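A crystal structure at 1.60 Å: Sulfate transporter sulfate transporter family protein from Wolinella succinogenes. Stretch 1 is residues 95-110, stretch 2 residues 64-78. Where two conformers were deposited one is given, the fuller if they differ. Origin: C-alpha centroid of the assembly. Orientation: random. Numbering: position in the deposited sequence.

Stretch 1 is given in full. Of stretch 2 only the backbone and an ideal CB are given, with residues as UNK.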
# COMPACT_ATOMS: atom_id res chain seq x y z
N ARG A 95 14.10 -6.96 -1.31
CA ARG A 95 14.92 -5.87 -0.80
C ARG A 95 14.04 -4.84 -0.09
O ARG A 95 14.33 -4.42 1.05
CB ARG A 95 15.69 -5.25 -1.93
CG ARG A 95 16.36 -4.01 -1.38
CD ARG A 95 17.04 -3.32 -2.51
NE ARG A 95 17.73 -2.23 -1.82
CZ ARG A 95 18.70 -1.50 -2.34
NH1 ARG A 95 19.07 -1.71 -3.60
NH2 ARG A 95 19.21 -0.51 -1.60
N LEU A 96 12.90 -4.50 -0.69
CA LEU A 96 12.01 -3.57 0.07
C LEU A 96 11.54 -4.11 1.42
O LEU A 96 11.46 -3.36 2.44
CB LEU A 96 10.83 -3.15 -0.83
CG LEU A 96 9.89 -2.18 -0.12
CD1 LEU A 96 10.61 -0.86 0.16
CD2 LEU A 96 8.80 -1.83 -1.15
N TYR A 97 11.18 -5.37 1.45
CA TYR A 97 10.68 -5.99 2.66
C TYR A 97 11.78 -5.86 3.75
O TYR A 97 11.47 -5.52 4.89
CB TYR A 97 10.40 -7.50 2.38
CG TYR A 97 9.88 -8.23 3.60
CD1 TYR A 97 8.53 -8.34 3.84
CD2 TYR A 97 10.78 -8.80 4.48
CE1 TYR A 97 8.08 -9.07 4.95
CE2 TYR A 97 10.33 -9.49 5.56
CZ TYR A 97 8.97 -9.61 5.79
OH TYR A 97 8.49 -10.31 6.90
N GLY A 98 13.02 -6.11 3.34
CA GLY A 98 14.14 -6.06 4.30
C GLY A 98 14.22 -4.65 4.91
O GLY A 98 14.42 -4.54 6.12
N ALA A 99 14.05 -3.60 4.08
CA ALA A 99 14.11 -2.19 4.55
C ALA A 99 12.94 -1.99 5.54
O ALA A 99 13.12 -1.48 6.64
CB ALA A 99 14.09 -1.20 3.38
N LEU A 100 11.73 -2.35 5.11
CA LEU A 100 10.56 -2.10 5.91
C LEU A 100 10.64 -2.91 7.20
O LEU A 100 10.20 -2.41 8.21
CB LEU A 100 9.29 -2.60 5.14
CG LEU A 100 8.98 -1.78 3.91
CD1 LEU A 100 7.77 -2.39 3.19
CD2 LEU A 100 8.67 -0.32 4.26
N ASN A 101 11.21 -4.11 7.17
CA ASN A 101 11.38 -4.88 8.42
C ASN A 101 12.38 -4.24 9.36
O ASN A 101 12.05 -4.05 10.59
CB ASN A 101 11.81 -6.31 8.10
CG ASN A 101 11.42 -7.27 9.24
OD1 ASN A 101 10.35 -7.13 9.91
ND2 ASN A 101 12.28 -8.24 9.48
N ARG A 102 13.51 -3.75 8.82
CA ARG A 102 14.50 -3.06 9.70
C ARG A 102 13.95 -1.77 10.30
O ARG A 102 14.21 -1.44 11.44
CB ARG A 102 15.73 -2.83 8.90
CG ARG A 102 17.01 -2.37 9.67
CD ARG A 102 17.55 -3.44 10.66
NE ARG A 102 17.91 -4.68 9.96
CZ ARG A 102 18.13 -5.87 10.56
NH1 ARG A 102 18.14 -5.98 11.90
NH2 ARG A 102 18.39 -6.93 9.83
N PHE A 103 13.09 -1.07 9.55
CA PHE A 103 12.43 0.09 10.10
C PHE A 103 11.34 -0.26 11.14
O PHE A 103 10.87 0.61 11.82
CB PHE A 103 11.75 0.94 8.99
CG PHE A 103 12.72 1.83 8.17
CD1 PHE A 103 13.46 2.82 8.79
CD2 PHE A 103 12.77 1.72 6.77
CE1 PHE A 103 14.27 3.69 8.02
CE2 PHE A 103 13.55 2.60 6.02
CZ PHE A 103 14.34 3.58 6.67
N GLY A 104 10.89 -1.49 11.20
CA GLY A 104 9.87 -1.89 12.15
C GLY A 104 8.44 -1.88 11.63
O GLY A 104 7.46 -2.09 12.38
N PHE A 105 8.32 -1.58 10.33
CA PHE A 105 7.01 -1.35 9.77
C PHE A 105 6.27 -2.68 9.52
O PHE A 105 5.03 -2.71 9.71
CB PHE A 105 7.11 -0.60 8.40
CG PHE A 105 5.77 -0.19 7.88
CD1 PHE A 105 5.06 0.71 8.63
CD2 PHE A 105 5.23 -0.65 6.69
CE1 PHE A 105 3.83 1.18 8.19
CE2 PHE A 105 3.95 -0.22 6.24
CZ PHE A 105 3.26 0.69 7.06
N ILE A 106 6.98 -3.73 9.14
CA ILE A 106 6.37 -5.06 8.89
C ILE A 106 5.68 -5.55 10.19
O ILE A 106 4.51 -5.97 10.14
CB ILE A 106 7.34 -6.12 8.37
CG1 ILE A 106 7.99 -5.68 7.06
CG2 ILE A 106 6.63 -7.50 8.30
CD1 ILE A 106 7.03 -5.56 5.81
N GLU A 107 6.35 -5.47 11.33
CA GLU A 107 5.73 -5.99 12.57
C GLU A 107 4.59 -5.08 12.98
O GLU A 107 3.63 -5.53 13.61
CB GLU A 107 6.73 -6.17 13.70
CG GLU A 107 7.90 -7.09 13.36
CD GLU A 107 8.69 -7.59 14.56
OE1 GLU A 107 9.13 -6.78 15.43
OE2 GLU A 107 8.93 -8.81 14.62
N ALA A 108 4.64 -3.80 12.59
CA ALA A 108 3.54 -2.87 12.99
C ALA A 108 2.30 -3.04 12.15
O ALA A 108 1.14 -2.95 12.63
CB ALA A 108 3.99 -1.41 12.95
N LEU A 109 2.51 -3.33 10.86
CA LEU A 109 1.37 -3.47 9.95
C LEU A 109 0.78 -4.85 10.05
O LEU A 109 -0.45 -5.06 10.00
CB LEU A 109 1.88 -3.28 8.49
CG LEU A 109 0.75 -3.30 7.45
CD1 LEU A 109 -0.25 -2.15 7.71
CD2 LEU A 109 1.38 -3.22 6.09
N GLY A 110 1.68 -5.82 10.22
CA GLY A 110 1.35 -7.24 10.21
C GLY A 110 1.77 -7.91 8.91
O GLY A 110 1.44 -7.43 7.78
N UNK A 64 13.46 0.98 -2.93
CA UNK A 64 14.21 1.64 -1.91
C UNK A 64 13.21 2.66 -1.35
O UNK A 64 12.29 3.14 -2.06
CB UNK A 64 15.50 2.27 -2.44
N UNK A 65 13.37 2.94 -0.08
CA UNK A 65 12.63 3.98 0.65
C UNK A 65 13.63 4.66 1.63
O UNK A 65 14.46 3.94 2.30
CB UNK A 65 11.43 3.39 1.39
N UNK A 66 13.57 6.02 1.74
CA UNK A 66 14.48 6.60 2.71
C UNK A 66 13.73 7.00 4.00
O UNK A 66 12.56 6.57 4.21
CB UNK A 66 15.19 7.81 2.10
N UNK A 67 14.36 7.81 4.86
CA UNK A 67 13.70 8.11 6.11
C UNK A 67 12.39 8.97 5.89
O UNK A 67 11.44 8.86 6.65
CB UNK A 67 14.68 8.84 7.03
N UNK A 68 12.42 9.90 4.91
CA UNK A 68 11.28 10.73 4.64
C UNK A 68 10.15 9.89 4.09
O UNK A 68 8.98 10.07 4.45
CB UNK A 68 11.65 11.85 3.67
N UNK A 69 10.46 9.03 3.10
CA UNK A 69 9.48 8.03 2.60
C UNK A 69 8.87 7.17 3.75
O UNK A 69 7.69 6.94 3.84
CB UNK A 69 10.16 7.11 1.58
N UNK A 70 9.76 6.66 4.64
CA UNK A 70 9.25 5.76 5.68
C UNK A 70 8.39 6.60 6.64
O UNK A 70 7.33 6.12 7.06
CB UNK A 70 10.39 5.06 6.42
N UNK A 71 8.78 7.86 6.88
CA UNK A 71 7.91 8.63 7.75
C UNK A 71 6.51 8.83 7.15
O UNK A 71 5.50 8.66 7.82
CB UNK A 71 8.55 9.99 8.04
N UNK A 72 6.46 9.08 5.85
CA UNK A 72 5.18 9.27 5.19
C UNK A 72 4.37 7.95 5.24
O UNK A 72 3.09 7.99 5.42
CB UNK A 72 5.39 9.73 3.75
N UNK A 73 5.04 6.80 5.07
CA UNK A 73 4.34 5.52 5.05
C UNK A 73 3.77 5.21 6.46
O UNK A 73 2.62 4.78 6.54
CB UNK A 73 5.28 4.41 4.59
N UNK A 74 4.47 5.57 7.53
CA UNK A 74 3.98 5.38 8.90
C UNK A 74 2.77 6.26 9.12
O UNK A 74 1.73 5.80 9.74
CB UNK A 74 5.07 5.69 9.93
N UNK A 75 2.86 7.52 8.70
CA UNK A 75 1.73 8.40 8.97
C UNK A 75 0.54 8.01 8.08
O UNK A 75 -0.59 8.20 8.46
CB UNK A 75 2.12 9.86 8.74
N UNK A 76 0.79 7.39 6.92
CA UNK A 76 -0.30 6.96 6.13
C UNK A 76 -1.03 5.78 6.79
O UNK A 76 -2.29 5.70 6.77
CB UNK A 76 0.19 6.59 4.73
N UNK A 77 -0.25 4.84 7.32
CA UNK A 77 -0.86 3.70 8.02
C UNK A 77 -1.68 4.16 9.25
O UNK A 77 -2.73 3.64 9.47
CB UNK A 77 0.23 2.71 8.45
N UNK A 78 -1.22 5.18 9.94
CA UNK A 78 -1.96 5.85 11.05
C UNK A 78 -3.24 6.47 10.61
O UNK A 78 -4.27 6.24 11.29
CB UNK A 78 -1.10 6.93 11.70

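Position 64 is extended (phi/psi -152/149) and its CA-to-CB bond points away from stretch 1, yet the ideal CB lies 4.7 Å from Arg95 NH2. An aliphatic or an acidic side chain would suit. The residue is Val64, whose CG1 packs over one face of the guanidinium, 3.5 Å from Arg95 NH2.

Position 65, also extended, points toward an apolar pocket: its ideal CB is 4.5 Å from Leu96 CD1 and 5.1 Å from Phe103 CE2. Valine, isoleucine or leucine would fit. Ile65 fills it, CG2 lying 4.0 Å from Leu96 CD1 and 4.1 Å from Ala99 CB.

Position 66 points away and directly precedes the helix, a place that favours Asp, Asn, Ser or Thr. Asp66 caps it: the backbone N of position 69 donates to Asp66 OD1 at 2.7 Å, nearly linear at 170°.

Positions 67, 68 and 69 meet little of stretch 1, and its atoms choose nothing there; Ala67, Thr68 and Gly69 occupy them.

Position 70 points toward stretch 1, its ideal CB 4.0 Å from Phe103 CE2, with Leu100 and Phe105 beyond. A long, flexible apolar chain is apt; leucine is also plausible. Selenomethionine Met70 sets CG over the Phe103 face, 3.6 Å from Phe103 CG, and carries SE to 3.8 Å from Leu100 CD2 and CE to 3.5 Å from Phe105 CD1.

Positions 71 and 72 are out of reach and hold His71 and Ala72.

Position 73 points toward stretch 1, its ideal CB 4.9 Å from Phe105 CZ, so a branched aliphatic or methionine would suit. Leu73 places CD2 3.7 Å from both Phe105 CE2 and Leu100 CD2, covering one face of the Phe105 ring.

Position 74 points sideways, with its ideal CB 5.0 Å from Phe105 CE1. A large side chain could reach the turn at Gly104, where the carbonyl of Phe103 also offers an acceptor. Trp74 does so: the Phe105 edge meets its face (planes at 89°), CZ3 lies 3.4 Å from Ala108 CB, and a water accepts from Trp74 NE1 (3.0 Å) and donates to Phe103 O (2.9 Å).

Positions 75 and 76 make no contact; they are Glu75 and Phe76.

Position 77 points toward stretch 1, its ideal CB 3.9 Å from Phe105 CZ and 4.9 Å from Leu109 CD1. Leucine, methionine or glutamine could pack here. In Gln77, CB meets the Phe105 edge, 3.8 Å from Phe105 CZ, and CG lies 3.8 Å from Leu109 CD1; Phe105 thus sits as a knob among residues 70, 73, 74 and 77.

Position 78, out of reach, is Glu78.

Stretch 2 64-78: VIDATGMHALWEFQE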
# COMPACT_ATOMS: atom_id res chain seq x y z
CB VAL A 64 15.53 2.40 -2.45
CG1 VAL A 64 16.58 1.39 -2.88
CG2 VAL A 64 15.21 3.35 -3.56
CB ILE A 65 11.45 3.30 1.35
CG1 ILE A 65 10.56 4.29 2.15
CG2 ILE A 65 12.03 2.19 2.24
CD1 ILE A 65 9.31 3.63 2.55
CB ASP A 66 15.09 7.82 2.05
CG ASP A 66 14.15 9.04 2.02
OD1 ASP A 66 12.90 8.84 1.93
OD2 ASP A 66 14.63 10.23 1.93
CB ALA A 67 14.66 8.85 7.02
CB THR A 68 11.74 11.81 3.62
OG1 THR A 68 12.67 12.71 4.27
CG2 THR A 68 10.54 12.72 3.15
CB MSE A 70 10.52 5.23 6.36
CG MSE A 70 10.10 4.16 7.41
SE MSE A 70 9.26 2.53 6.72
CE MSE A 70 7.45 2.83 7.30
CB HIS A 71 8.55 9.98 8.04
CG HIS A 71 7.67 10.87 8.88
ND1 HIS A 71 6.99 11.89 8.35
CD2 HIS A 71 7.33 10.79 10.23
CE1 HIS A 71 6.25 12.51 9.39
NE2 HIS A 71 6.47 11.81 10.51
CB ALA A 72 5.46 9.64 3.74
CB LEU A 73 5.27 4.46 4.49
CG LEU A 73 4.75 3.05 4.57
CD1 LEU A 73 3.51 2.89 3.66
CD2 LEU A 73 5.85 2.09 4.03
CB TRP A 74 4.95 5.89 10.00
CG TRP A 74 6.01 4.91 10.37
CD1 TRP A 74 7.39 4.99 10.15
CD2 TRP A 74 5.84 3.67 11.09
NE1 TRP A 74 8.03 3.93 10.70
CE2 TRP A 74 7.19 3.09 11.23
CE3 TRP A 74 4.74 2.99 11.64
CZ2 TRP A 74 7.43 1.86 11.90
CZ3 TRP A 74 4.99 1.77 12.27
CH2 TRP A 74 6.30 1.22 12.40
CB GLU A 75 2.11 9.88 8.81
CG GLU A 75 2.05 10.35 7.39
CD GLU A 75 2.14 11.88 7.25
OE1 GLU A 75 1.36 12.59 7.95
OE2 GLU A 75 2.98 12.34 6.41
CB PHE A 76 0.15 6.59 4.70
CG PHE A 76 -1.00 6.28 3.81
CD1 PHE A 76 -1.84 7.26 3.37
CD2 PHE A 76 -1.25 4.97 3.43
CE1 PHE A 76 -2.95 6.96 2.57
CE2 PHE A 76 -2.36 4.65 2.63
CZ PHE A 76 -3.23 5.65 2.25
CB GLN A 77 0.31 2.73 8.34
CG GLN A 77 -0.09 1.41 8.94
CD GLN A 77 -0.24 1.44 10.40
OE1 GLN A 77 0.53 2.10 11.10
NE2 GLN A 77 -1.18 0.60 10.92
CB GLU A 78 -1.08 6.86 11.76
CG GLU A 78 -0.02 6.10 12.57
CD GLU A 78 0.71 7.02 13.51
OE1 GLU A 78 0.04 7.93 14.08
OE2 GLU A 78 1.94 6.83 13.68
O HOH W 1 10.91 3.51 11.38
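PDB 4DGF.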